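Local coordinates for protein apicoplast TIC22, putative (Plasmodium falciparum 3D7, PDB 4E6Z) that probably acts as a chaperone in the import of proteins into the apicoplast, the relict plastid of the malaria parasite, at residues K118-G121 with M122-N125; V244-I247 with F248-D251. One frame throughout, in Å; residues are numbered along the deposited sequence.

Both contacts are local and at the surface, each a turn of chain closing on residues a few places further along, and they lie on opposite sides of the chain's centre, their centres 41 Å apart and their nearest atoms about 27 Å. Contact 1 joins the end of helix 106-119 to the short helix 121-124, far from the centre of the molecule; contact 2 joins helix 243-247 to the loop before strand 255-258, nearer the middle. They share no helix or strand. Polar capping dominates contact 1, where an asparagine side chain starts a new helical turn. Contact 2 relies on an aliphatic group over a phenyl face, its hydrogen bonds across the segments being weak.

Contact 1. Residues K118-G121 with M122-N125; sequences KYNG and MKYN
G121 O receives two backbone N-H groups of the next turn: N125 N at 2.9 Å, with an N-H...O angle of 154°, and Y124 N in a weaker bond at 3.4 Å. One residue earlier, N120 O takes further weak bonds from K123 N and Y124 N. The side chain of N120 turns back over the same turn: with CG anti to the backbone N (chi1 -159°), OD1 comes to 3.3 Å from K123 N and accepts its hydrogen from above the carbonyl plane, not along a lone pair. The side chains of N120 and K123 cross obliquely, with N120 OD1 against K123 CB and N120 ND2 3.8 Å from K123 CD. K123 CD lies 3.5 Å above one face of the Y124 ring, near its rim, and K123 NZ donates a hydrogen bond to Y124 OH at 3.1 Å. N120 CB touches Y124 CD2 at 3.8 Å. The buried tyrosine packs on M116 and I117 of helix 106-119 and meets Y90 edge-to-face. This is an asparagine N-cap: N120 caps the start of helix 121-124, at the break that separates it from helix 106-119.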
ATOM      1  N   LYS A 118     -10.923  13.879 -17.175  1.00 44.66           N
ATOM      2  CA  LYS A 118     -10.552  15.233 -17.561  1.00 47.79           C
ATOM      3  C   LYS A 118      -9.977  15.312 -18.980  1.00 46.13           C
ATOM      4  O   LYS A 118     -10.308  16.219 -19.741  1.00 49.39           O
ATOM      5  CB  LYS A 118      -9.552  15.817 -16.552  1.00 52.98           C
ATOM      6  CG  LYS A 118      -8.987  17.169 -16.959  1.00 63.66           C
ATOM      7  CD  LYS A 118      -7.897  17.638 -16.006  1.00 63.95           C
ATOM      8  CE  LYS A 118      -8.447  18.612 -14.976  1.00 65.71           C
ATOM      9  NZ  LYS A 118      -9.125  19.773 -15.629  1.00 60.48           N
ATOM     10  N   TYR A 119      -9.117  14.361 -19.328  1.00 56.74           N
ATOM     11  CA  TYR A 119      -8.400  14.421 -20.598  1.00 55.42           C
ATOM     12  C   TYR A 119      -9.057  13.596 -21.701  1.00 56.25           C
ATOM     13  O   TYR A 119      -8.690  13.714 -22.866  1.00 57.94           O
ATOM     14  CB  TYR A 119      -6.939  14.001 -20.412  1.00 58.73           C
ATOM     15  CG  TYR A 119      -6.175  14.926 -19.494  1.00 52.57           C
ATOM     16  CD1 TYR A 119      -6.036  16.270 -19.803  1.00 56.74           C
ATOM     17  CD2 TYR A 119      -5.610  14.462 -18.313  1.00 49.05           C
ATOM     18  CE1 TYR A 119      -5.347  17.125 -18.975  1.00 64.21           C
ATOM     19  CE2 TYR A 119      -4.916  15.314 -17.472  1.00 55.22           C
ATOM     20  CZ  TYR A 119      -4.792  16.647 -17.812  1.00 66.79           C
ATOM     21  OH  TYR A 119      -4.107  17.516 -16.997  1.00 70.86           O
ATOM     22  N   ASN A 120     -10.022  12.762 -21.324  1.00 70.64           N
ATOM     23  CA  ASN A 120     -10.768  11.955 -22.285  1.00 69.03           C
ATOM     24  C   ASN A 120     -12.123  11.564 -21.703  1.00 62.39           C
ATOM     25  O   ASN A 120     -12.377  10.396 -21.415  1.00 61.12           O
ATOM     26  CB  ASN A 120      -9.963  10.712 -22.676  1.00 65.20           C
ATOM     27  CG  ASN A 120     -10.418  10.106 -23.994  1.00 73.55           C
ATOM     28  OD1 ASN A 120     -11.529  10.360 -24.459  1.00 80.30           O
ATOM     29  ND2 ASN A 120      -9.559   9.294 -24.600  1.00 70.08           N
ATOM     30  N   GLY A 121     -12.985  12.559 -21.524  1.00 71.92           N
ATOM     31  CA  GLY A 121     -14.296  12.352 -20.941  1.00 75.56           C
ATOM     32  C   GLY A 121     -15.225  11.560 -21.838  1.00 76.80           C
ATOM     33  O   GLY A 121     -16.077  10.814 -21.356  1.00 83.06           O
HETATM   34  N   MSE A 122     -15.055  11.720 -23.146  1.00 74.68           N
HETATM   35  CA  MSE A 122     -15.851  10.983 -24.118  1.00 82.25           C
HETATM   36  C   MSE A 122     -15.695   9.481 -23.918  1.00 79.10           C
HETATM   37  O   MSE A 122     -16.675   8.728 -23.932  1.00 75.09           O
HETATM   38  CB  MSE A 122     -15.444  11.372 -25.544  1.00 84.17           C
HETATM   39  CG  MSE A 122     -15.854  12.779 -25.940  1.00 94.54           C
HETATM   40 SE   MSE A 122     -17.784  12.939 -26.155  1.00210.44          SE
HETATM   41  CE  MSE A 122     -17.942  14.878 -26.034  1.00144.86           C
ATOM     42  N   LYS A 123     -14.454   9.048 -23.728  1.00 67.75           N
ATOM     43  CA  LYS A 123     -14.158   7.625 -23.604  1.00 69.34           C
ATOM     44  C   LYS A 123     -14.462   7.060 -22.222  1.00 63.29           C
ATOM     45  O   LYS A 123     -14.816   5.888 -22.091  1.00 70.15           O
ATOM     46  CB  LYS A 123     -12.692   7.354 -23.950  1.00 65.32           C
ATOM     47  CG  LYS A 123     -12.282   5.902 -23.809  1.00 64.15           C
ATOM     48  CD  LYS A 123     -10.800   5.731 -24.078  1.00 73.17           C
ATOM     49  CE  LYS A 123     -10.384   4.274 -23.980  1.00 78.76           C
ATOM     50  NZ  LYS A 123      -8.913   4.125 -24.168  1.00 83.90           N
ATOM     51  N   TYR A 124     -14.333   7.889 -21.192  1.00 63.72           N
ATOM     52  CA  TYR A 124     -14.308   7.376 -19.823  1.00 60.40           C
ATOM     53  C   TYR A 124     -15.499   7.746 -18.942  1.00 70.13           C
ATOM     54  O   TYR A 124     -15.723   7.112 -17.913  1.00 65.17           O
ATOM     55  CB  TYR A 124     -12.999   7.772 -19.127  1.00 57.29           C
ATOM     56  CG  TYR A 124     -11.778   7.102 -19.710  1.00 64.03           C
ATOM     57  CD1 TYR A 124     -11.627   5.722 -19.649  1.00 66.69           C
ATOM     58  CD2 TYR A 124     -10.780   7.845 -20.320  1.00 60.77           C
ATOM     59  CE1 TYR A 124     -10.516   5.103 -20.182  1.00 65.98           C
ATOM     60  CE2 TYR A 124      -9.660   7.236 -20.851  1.00 60.23           C
ATOM     61  CZ  TYR A 124      -9.537   5.864 -20.782  1.00 66.63           C
ATOM     62  OH  TYR A 124      -8.425   5.251 -21.311  1.00 73.67           O
ATOM     63  N   ASN A 125     -16.260   8.764 -19.325  1.00 72.85           N
ATOM     64  CA  ASN A 125     -17.387   9.175 -18.493  1.00 76.81           C
ATOM     65  C   ASN A 125     -18.460   8.097 -18.376  1.00 75.04           C
ATOM     66  O   ASN A 125     -18.870   7.508 -19.374  1.00 71.53           O
ATOM     67  CB  ASN A 125     -17.985  10.500 -18.968  1.00 75.89           C
ATOM     68  CG  ASN A 125     -17.638  11.655 -18.045  1.00 87.62           C
ATOM     69  OD1 ASN A 125     -17.870  11.592 -16.835  1.00 88.71           O
ATOM     70  ND2 ASN A 125     -17.077  12.717 -18.611  1.00 96.80           N
TER

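Contact 2. Residues V244-I247 with F248-D251; sequences VDLI and FTED
I247 carries CG2 anti to its own backbone N, while F248 has chi1 -50° and chi2 -92°, and together these torsions lay the phenyl ring flat across the methyl. The setting is the way out of the short, weakly bonded helix 243-247, within a crossover connection between strands 238-242 and 255-258, which run the same way at the two outer edges of a mixed four-stranded sheet. I247 CG2 stands 3.4 Å from the centroid of the F248 ring and 11° off its normal, a CH-pi contact centred on the face. The ring edge is turned to the helix backbone: V244 O lies near the ring plane, 3.1 Å from F248 CD2. V244 runs alongside F248, V244 CG1 touching F248 CE2 at 4.1 Å. Y139 of helix 135-150 packs against both I247 and F248. Backbone bonding spans three residues: I247 N donates to V244 O at 3.0 Å, and F248 N weakly to D245 O at 3.4 Å. Before the turn, N242 OD1 accepts a weak bond from V244 N. T249 points its side chain the same way as L246. A bond from T249 OG1 to L246 O is weak and doubtful, but the methyl branch fits closely: T249 CG2 sits 3.2 Å from D245 O and 4.0 Å from L246 CD2.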
ATOM      1  N   VAL A 244       8.887  -4.270   0.433  1.00 68.02           N
ATOM      2  CA  VAL A 244       9.350  -5.385  -0.385  1.00 75.08           C
ATOM      3  C   VAL A 244      10.391  -6.241   0.335  1.00 82.32           C
ATOM      4  O   VAL A 244      10.284  -7.469   0.357  1.00 92.53           O
ATOM      5  CB  VAL A 244       9.923  -4.900  -1.731  1.00 75.77           C
ATOM      6  CG1 VAL A 244      10.825  -5.963  -2.345  1.00 79.99           C
ATOM      7  CG2 VAL A 244       8.790  -4.526  -2.679  1.00 65.23           C
ATOM      8  N   ASP A 245      11.392  -5.594   0.922  1.00 77.96           N
ATOM      9  CA  ASP A 245      12.444  -6.301   1.648  1.00 81.02           C
ATOM     10  C   ASP A 245      11.870  -7.129   2.790  1.00 88.76           C
ATOM     11  O   ASP A 245      12.447  -8.140   3.187  1.00 97.64           O
ATOM     12  CB  ASP A 245      13.475  -5.314   2.201  1.00 86.66           C
ATOM     13  CG  ASP A 245      14.287  -4.639   1.111  1.00100.08           C
ATOM     14  OD1 ASP A 245      14.052  -4.929  -0.082  1.00106.87           O
ATOM     15  OD2 ASP A 245      15.162  -3.814   1.450  1.00100.94           O
ATOM     16  N   LEU A 246      10.732  -6.691   3.315  1.00 82.58           N
ATOM     17  CA  LEU A 246      10.111  -7.360   4.450  1.00 79.33           C
ATOM     18  C   LEU A 246       9.415  -8.656   4.049  1.00 75.32           C
ATOM     19  O   LEU A 246       9.271  -9.568   4.860  1.00 79.01           O
ATOM     20  CB  LEU A 246       9.132  -6.421   5.154  1.00 79.40           C
ATOM     21  CG  LEU A 246       9.807  -5.231   5.833  1.00 77.53           C
ATOM     22  CD1 LEU A 246       8.790  -4.172   6.217  1.00 80.58           C
ATOM     23  CD2 LEU A 246      10.605  -5.693   7.046  1.00 76.95           C
ATOM     24  N   ILE A 247       8.981  -8.732   2.797  1.00 76.60           N
ATOM     25  CA  ILE A 247       8.360  -9.948   2.291  1.00 82.19           C
ATOM     26  C   ILE A 247       9.345 -11.115   2.341  1.00 86.92           C
ATOM     27  O   ILE A 247       8.963 -12.258   2.594  1.00 87.71           O
ATOM     28  CB  ILE A 247       7.861  -9.773   0.842  1.00 72.94           C
ATOM     29  CG1 ILE A 247       6.470  -9.138   0.814  1.00 76.01           C
ATOM     30  CG2 ILE A 247       7.792 -11.118   0.145  1.00 71.31           C
ATOM     31  CD1 ILE A 247       6.365  -7.829   1.544  1.00 74.01           C
ATOM     32  N   PHE A 248      10.620 -10.811   2.115  1.00 88.26           N
ATOM     33  CA  PHE A 248      11.635 -11.843   1.941  1.00 87.04           C
ATOM     34  C   PHE A 248      12.642 -11.917   3.085  1.00 88.10           C
ATOM     35  O   PHE A 248      13.687 -12.553   2.949  1.00 92.62           O
ATOM     36  CB  PHE A 248      12.378 -11.632   0.622  1.00 89.72           C
ATOM     37  CG  PHE A 248      11.471 -11.436  -0.564  1.00 96.66           C
ATOM     38  CD1 PHE A 248      11.081 -12.513  -1.342  1.00101.09           C
ATOM     39  CD2 PHE A 248      11.011 -10.173  -0.900  1.00 90.91           C
ATOM     40  CE1 PHE A 248      10.250 -12.334  -2.431  1.00 98.60           C
ATOM     41  CE2 PHE A 248      10.180  -9.989  -1.989  1.00 90.25           C
ATOM     42  CZ  PHE A 248       9.799 -11.071  -2.754  1.00 92.63           C
ATOM     43  N   THR A 249      12.341 -11.268   4.206  1.00 81.18           N
ATOM     44  CA  THR A 249      13.207 -11.374   5.371  1.00 85.18           C
ATOM     45  C   THR A 249      13.285 -12.836   5.771  1.00 98.26           C
ATOM     46  O   THR A 249      12.323 -13.584   5.595  1.00102.23           O
ATOM     47  CB  THR A 249      12.686 -10.555   6.566  1.00 86.44           C
ATOM     48  OG1 THR A 249      11.391 -11.034   6.949  1.00 86.20           O
ATOM     49  CG2 THR A 249      12.594  -9.080   6.211  1.00 88.67           C
ATOM     50  N   GLU A 250      14.432 -13.247   6.301  1.00102.48           N
ATOM     51  CA  GLU A 250      14.614 -14.628   6.724  1.00107.88           C
ATOM     52  C   GLU A 250      13.698 -14.931   7.906  1.00122.36           C
ATOM     53  O   GLU A 250      13.566 -16.081   8.324  1.00133.97           O
ATOM     54  CB  GLU A 250      16.075 -14.881   7.094  1.00105.71           C
ATOM     55  CG  GLU A 250      16.497 -16.339   7.034  1.00111.50           C
ATOM     56  CD  GLU A 250      17.994 -16.514   7.199  1.00113.24           C
ATOM     57  OE1 GLU A 250      18.691 -15.490   7.366  1.00110.80           O
ATOM     58  OE2 GLU A 250      18.475 -17.668   7.161  1.00115.64           O
ATOM     59  N   ASP A 251      13.062 -13.887   8.430  1.00128.23           N
ATOM     60  CA  ASP A 251      12.156 -14.017   9.568  1.00139.35           C
ATOM     61  C   ASP A 251      11.364 -12.729   9.800  1.00138.61           C
ATOM     62  O   ASP A 251      11.806 -11.849  10.535  1.00135.55           O
ATOM     63  CB  ASP A 251      12.943 -14.380  10.830  1.00147.97           C
ATOM     64  CG  ASP A 251      12.066 -14.451  12.067  1.00153.73           C
ATOM     65  OD1 ASP A 251      11.384 -15.480  12.258  1.00158.66           O
ATOM     66  OD2 ASP A 251      12.065 -13.479  12.853  1.00152.50           O
TER